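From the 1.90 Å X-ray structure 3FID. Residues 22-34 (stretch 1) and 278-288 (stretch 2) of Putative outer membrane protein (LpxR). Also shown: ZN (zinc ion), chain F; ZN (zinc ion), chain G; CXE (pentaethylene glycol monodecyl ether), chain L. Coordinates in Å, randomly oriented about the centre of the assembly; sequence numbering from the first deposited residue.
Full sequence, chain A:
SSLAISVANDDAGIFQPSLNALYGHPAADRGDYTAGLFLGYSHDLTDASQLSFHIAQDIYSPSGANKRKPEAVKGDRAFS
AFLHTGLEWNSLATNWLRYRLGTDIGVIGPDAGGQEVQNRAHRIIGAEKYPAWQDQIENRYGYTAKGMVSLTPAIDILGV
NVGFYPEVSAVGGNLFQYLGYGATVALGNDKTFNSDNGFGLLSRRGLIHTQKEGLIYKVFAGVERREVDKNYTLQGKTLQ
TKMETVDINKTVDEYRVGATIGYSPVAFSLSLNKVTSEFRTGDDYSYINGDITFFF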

# COMPACT_ATOMS: atom_id res chain seq x y z
N LEU A 22 0.52 4.63 -18.18
CA LEU A 22 0.82 5.61 -17.16
C LEU A 22 2.29 5.58 -16.69
O LEU A 22 2.92 6.62 -16.56
CB LEU A 22 -0.17 5.47 -15.99
CG LEU A 22 -0.11 6.47 -14.82
CD1 LEU A 22 -0.19 7.93 -15.27
CD2 LEU A 22 -1.23 6.10 -13.80
N TYR A 23 2.84 4.39 -16.46
CA TYR A 23 4.15 4.27 -15.81
C TYR A 23 5.22 3.61 -16.69
O TYR A 23 6.37 3.49 -16.30
CB TYR A 23 4.01 3.49 -14.46
CG TYR A 23 3.15 4.16 -13.42
CD1 TYR A 23 3.42 5.47 -12.99
CD2 TYR A 23 2.08 3.49 -12.84
CE1 TYR A 23 2.63 6.08 -12.02
CE2 TYR A 23 1.29 4.10 -11.86
CZ TYR A 23 1.57 5.40 -11.46
OH TYR A 23 0.75 6.00 -10.48
N GLY A 24 4.83 3.19 -17.89
CA GLY A 24 5.79 2.56 -18.80
C GLY A 24 5.85 1.05 -18.63
O GLY A 24 5.53 0.50 -17.56
N HIS A 25 6.27 0.36 -19.69
CA HIS A 25 6.17 -1.09 -19.63
C HIS A 25 7.25 -1.77 -18.76
O HIS A 25 6.97 -2.82 -18.17
CB HIS A 25 6.08 -1.73 -21.04
CG HIS A 25 5.58 -3.14 -21.03
ND1 HIS A 25 6.41 -4.23 -20.84
CD2 HIS A 25 4.32 -3.63 -21.12
CE1 HIS A 25 5.67 -5.34 -20.83
NE2 HIS A 25 4.41 -5.00 -21.00
N PRO A 26 8.49 -1.22 -18.69
CA PRO A 26 9.49 -1.85 -17.82
C PRO A 26 9.07 -2.02 -16.35
O PRO A 26 9.43 -3.01 -15.71
CB PRO A 26 10.68 -0.88 -17.92
CG PRO A 26 10.59 -0.33 -19.34
CD PRO A 26 9.09 -0.12 -19.50
N ALA A 27 8.29 -1.07 -15.84
CA ALA A 27 7.78 -1.17 -14.46
C ALA A 27 6.84 -2.36 -14.24
O ALA A 27 6.76 -2.91 -13.15
CB ALA A 27 7.13 0.17 -14.02
N ALA A 28 6.15 -2.76 -15.31
CA ALA A 28 5.24 -3.90 -15.29
C ALA A 28 5.99 -5.22 -15.44
O ALA A 28 5.44 -6.27 -15.13
CB ALA A 28 4.20 -3.77 -16.40
N ASP A 29 7.23 -5.15 -15.91
CA ASP A 29 8.06 -6.32 -16.08
C ASP A 29 8.63 -6.76 -14.74
O ASP A 29 9.06 -7.89 -14.60
CB ASP A 29 9.21 -6.04 -17.05
CG ASP A 29 8.72 -5.84 -18.49
OD1 ASP A 29 7.76 -6.51 -18.88
OD2 ASP A 29 9.26 -4.98 -19.23
N ARG A 30 8.65 -5.86 -13.76
CA ARG A 30 9.12 -6.22 -12.42
C ARG A 30 8.01 -6.89 -11.63
O ARG A 30 6.84 -6.88 -12.03
CB ARG A 30 9.65 -5.00 -11.68
CG ARG A 30 11.01 -4.61 -12.27
CD ARG A 30 11.88 -3.92 -11.33
NE ARG A 30 12.19 -4.65 -10.10
CZ ARG A 30 13.22 -5.47 -9.92
NH1 ARG A 30 13.39 -6.04 -8.73
NH2 ARG A 30 14.07 -5.74 -10.89
N GLY A 31 8.38 -7.49 -10.50
CA GLY A 31 7.38 -8.18 -9.72
C GLY A 31 7.53 -7.99 -8.24
O GLY A 31 6.99 -8.81 -7.50
N ASP A 32 8.20 -6.92 -7.80
CA ASP A 32 8.58 -6.73 -6.39
C ASP A 32 7.44 -6.95 -5.38
O ASP A 32 7.64 -7.61 -4.37
CB ASP A 32 9.15 -5.33 -6.14
CG ASP A 32 10.43 -5.06 -6.88
OD1 ASP A 32 10.45 -5.15 -8.13
OD2 ASP A 32 11.40 -4.69 -6.20
N TYR A 33 6.29 -6.33 -5.62
CA TYR A 33 5.13 -6.46 -4.74
C TYR A 33 4.12 -7.29 -5.50
O TYR A 33 3.50 -6.83 -6.46
CB TYR A 33 4.58 -5.08 -4.39
CG TYR A 33 3.34 -5.04 -3.53
CD1 TYR A 33 2.41 -4.00 -3.68
CD2 TYR A 33 3.11 -5.99 -2.54
CE1 TYR A 33 1.25 -3.92 -2.85
CE2 TYR A 33 1.96 -5.91 -1.71
CZ TYR A 33 1.05 -4.89 -1.87
OH TYR A 33 -0.08 -4.84 -1.04
N THR A 34 4.01 -8.55 -5.11
CA THR A 34 3.27 -9.50 -5.93
C THR A 34 1.77 -9.67 -5.56
O THR A 34 0.93 -9.87 -6.45
CB THR A 34 4.02 -10.88 -6.08
OG1 THR A 34 3.42 -11.63 -7.15
CG2 THR A 34 4.00 -11.71 -4.81
N GLU A 278 13.65 0.24 -5.11
CA GLU A 278 13.98 0.19 -3.65
C GLU A 278 15.38 -0.32 -3.29
O GLU A 278 15.77 -0.33 -2.11
CB GLU A 278 12.92 -0.65 -2.94
CG GLU A 278 11.54 0.03 -3.03
CD GLU A 278 10.52 -0.66 -2.15
OE1 GLU A 278 10.10 -1.76 -2.51
OE2 GLU A 278 10.15 -0.10 -1.10
N PHE A 279 16.14 -0.75 -4.30
CA PHE A 279 17.52 -1.17 -4.08
C PHE A 279 18.36 -0.99 -5.32
O PHE A 279 17.85 -0.91 -6.46
CB PHE A 279 17.62 -2.62 -3.55
CG PHE A 279 16.87 -3.61 -4.36
CD1 PHE A 279 15.49 -3.82 -4.14
CD2 PHE A 279 17.51 -4.39 -5.33
CE1 PHE A 279 14.79 -4.75 -4.89
CE2 PHE A 279 16.79 -5.33 -6.10
CZ PHE A 279 15.45 -5.51 -5.87
N ARG A 280 19.67 -0.92 -5.11
CA ARG A 280 20.56 -0.43 -6.18
C ARG A 280 20.39 -1.20 -7.48
O ARG A 280 20.40 -0.62 -8.58
CB ARG A 280 22.02 -0.49 -5.72
CG ARG A 280 22.33 0.39 -4.56
CD ARG A 280 23.81 0.54 -4.44
NE ARG A 280 24.16 1.34 -3.27
CZ ARG A 280 25.41 1.65 -2.95
NH1 ARG A 280 25.64 2.38 -1.89
NH2 ARG A 280 26.40 1.21 -3.72
N THR A 281 20.29 -2.52 -7.37
CA THR A 281 20.21 -3.41 -8.53
C THR A 281 18.76 -3.72 -8.98
O THR A 281 18.54 -4.56 -9.86
CB THR A 281 20.99 -4.71 -8.28
OG1 THR A 281 20.52 -5.32 -7.06
CG2 THR A 281 22.48 -4.40 -8.13
N GLY A 282 17.79 -3.02 -8.39
CA GLY A 282 16.38 -3.19 -8.77
C GLY A 282 15.93 -2.19 -9.82
O GLY A 282 16.74 -1.59 -10.53
N ASP A 283 14.62 -2.01 -9.93
CA ASP A 283 14.09 -0.93 -10.76
C ASP A 283 12.69 -0.61 -10.29
O ASP A 283 12.19 -1.30 -9.37
CB ASP A 283 14.11 -1.28 -12.24
CG ASP A 283 14.42 -0.07 -13.12
OD1 ASP A 283 14.07 1.10 -12.74
OD2 ASP A 283 15.02 -0.29 -14.21
N ASP A 284 12.10 0.43 -10.87
CA ASP A 284 10.74 0.87 -10.49
C ASP A 284 9.78 -0.25 -10.82
O ASP A 284 9.99 -0.98 -11.82
CB ASP A 284 10.31 2.13 -11.27
CG ASP A 284 11.26 3.30 -11.12
OD1 ASP A 284 10.91 4.36 -11.66
OD2 ASP A 284 12.35 3.22 -10.47
N TYR A 285 8.71 -0.38 -10.01
CA TYR A 285 7.70 -1.37 -10.27
C TYR A 285 6.30 -0.80 -10.11
O TYR A 285 6.09 0.11 -9.30
CB TYR A 285 7.90 -2.61 -9.38
CG TYR A 285 7.77 -2.37 -7.89
CD1 TYR A 285 8.90 -2.05 -7.13
CD2 TYR A 285 6.55 -2.53 -7.23
CE1 TYR A 285 8.82 -1.87 -5.75
CE2 TYR A 285 6.45 -2.34 -5.81
CZ TYR A 285 7.59 -2.01 -5.08
OH TYR A 285 7.58 -1.83 -3.71
N SER A 286 5.38 -1.31 -10.90
CA SER A 286 3.97 -0.83 -10.89
C SER A 286 3.00 -1.95 -10.48
O SER A 286 3.22 -3.15 -10.73
CB SER A 286 3.57 -0.27 -12.26
OG SER A 286 3.71 -1.27 -13.27
N TYR A 287 1.90 -1.53 -9.87
CA TYR A 287 0.87 -2.47 -9.45
C TYR A 287 -0.43 -1.70 -9.27
O TYR A 287 -0.44 -0.45 -9.31
CB TYR A 287 1.27 -3.16 -8.13
CG TYR A 287 1.43 -2.23 -6.93
CD1 TYR A 287 2.61 -1.54 -6.69
CD2 TYR A 287 0.38 -2.07 -6.03
CE1 TYR A 287 2.73 -0.70 -5.56
CE2 TYR A 287 0.48 -1.23 -4.92
CZ TYR A 287 1.64 -0.56 -4.69
OH TYR A 287 1.66 0.23 -3.58
N ILE A 288 -1.51 -2.44 -9.06
CA ILE A 288 -2.78 -1.80 -8.76
C ILE A 288 -3.32 -2.30 -7.44
O ILE A 288 -2.91 -3.34 -6.94
CB ILE A 288 -3.86 -2.06 -9.82
CG1 ILE A 288 -4.19 -3.56 -9.92
CG2 ILE A 288 -3.42 -1.48 -11.18
CD1 ILE A 288 -5.49 -3.87 -10.61
ZN ZN F . 8.45 -4.61 -20.90
ZN ZN G . 1.99 -11.16 -8.03
C1 CXE L . 2.55 18.23 -6.77
C2 CXE L . 1.13 17.70 -6.93
C3 CXE L . 1.14 16.18 -6.96
C4 CXE L . 0.76 15.60 -8.31
C5 CXE L . 1.76 14.52 -8.72
C6 CXE L . 1.07 13.24 -9.20
C7 CXE L . 1.93 12.53 -10.23
C8 CXE L . 1.29 11.26 -10.71
C9 CXE L . 1.59 11.05 -12.18
C10 CXE L . 2.40 9.79 -12.46
O11 CXE L . 3.21 10.01 -13.61
C12 CXE L . 4.09 8.94 -13.95
C13 CXE L . 5.35 8.92 -13.10
O14 CXE L . 6.25 9.96 -13.50
C15 CXE L . 7.55 9.83 -12.90
O HOH W 1 3.56 -0.09 -15.57
O HOH W 2 5.26 -4.79 -10.82
O HOH W 3 16.53 -7.14 -9.67
O HOH W 4 12.67 -2.26 -6.67

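One direct hydrogen bond joins the two stretches: S286 N donates to A27 O at 3.1 Å. Two CA-H...O contacts accompany it, A27 CA to D284 O and Y285 CA to A27 O, both 3.4 Å. A27 points its methyl toward the strand, and A27 CA lies 4.2 Å from Y285 CA.

The p rotamer of S286 places its OG 3.8 Å from A27 CB and 2.6 Å from water 1, which in turn donates to G24 O.

R30 extends along stretch 2 with chi1 m, chi2 t and chi3 p. The bend at chi3 accompanies a salt bridge to D32, with R30 NE 2.7 Å from D32 OD1. R30 CD packs 3.6 Å from D283 CB, and G282 CA and D283 N lie over one face of the guanidinium. At G282, a CB would clash with F279 CZ.

D32, an m rotamer, sets its CB over the face of the Y285 ring, 3.5 Å from the centroid. With Y285 in p, the ring offers D32 CB this face while Y285 OH donates to E278 OE1 at 2.8 Å, which anchors the far end of the ring. Water 4 donates to both D32 OD2 and D283 O.

Y33 CB meets Y285 CE2 at 3.6 Å, while the t rotamer of Y33 sets its ring edge against the face of Y287, a p rotamer. The planes stand at 84°.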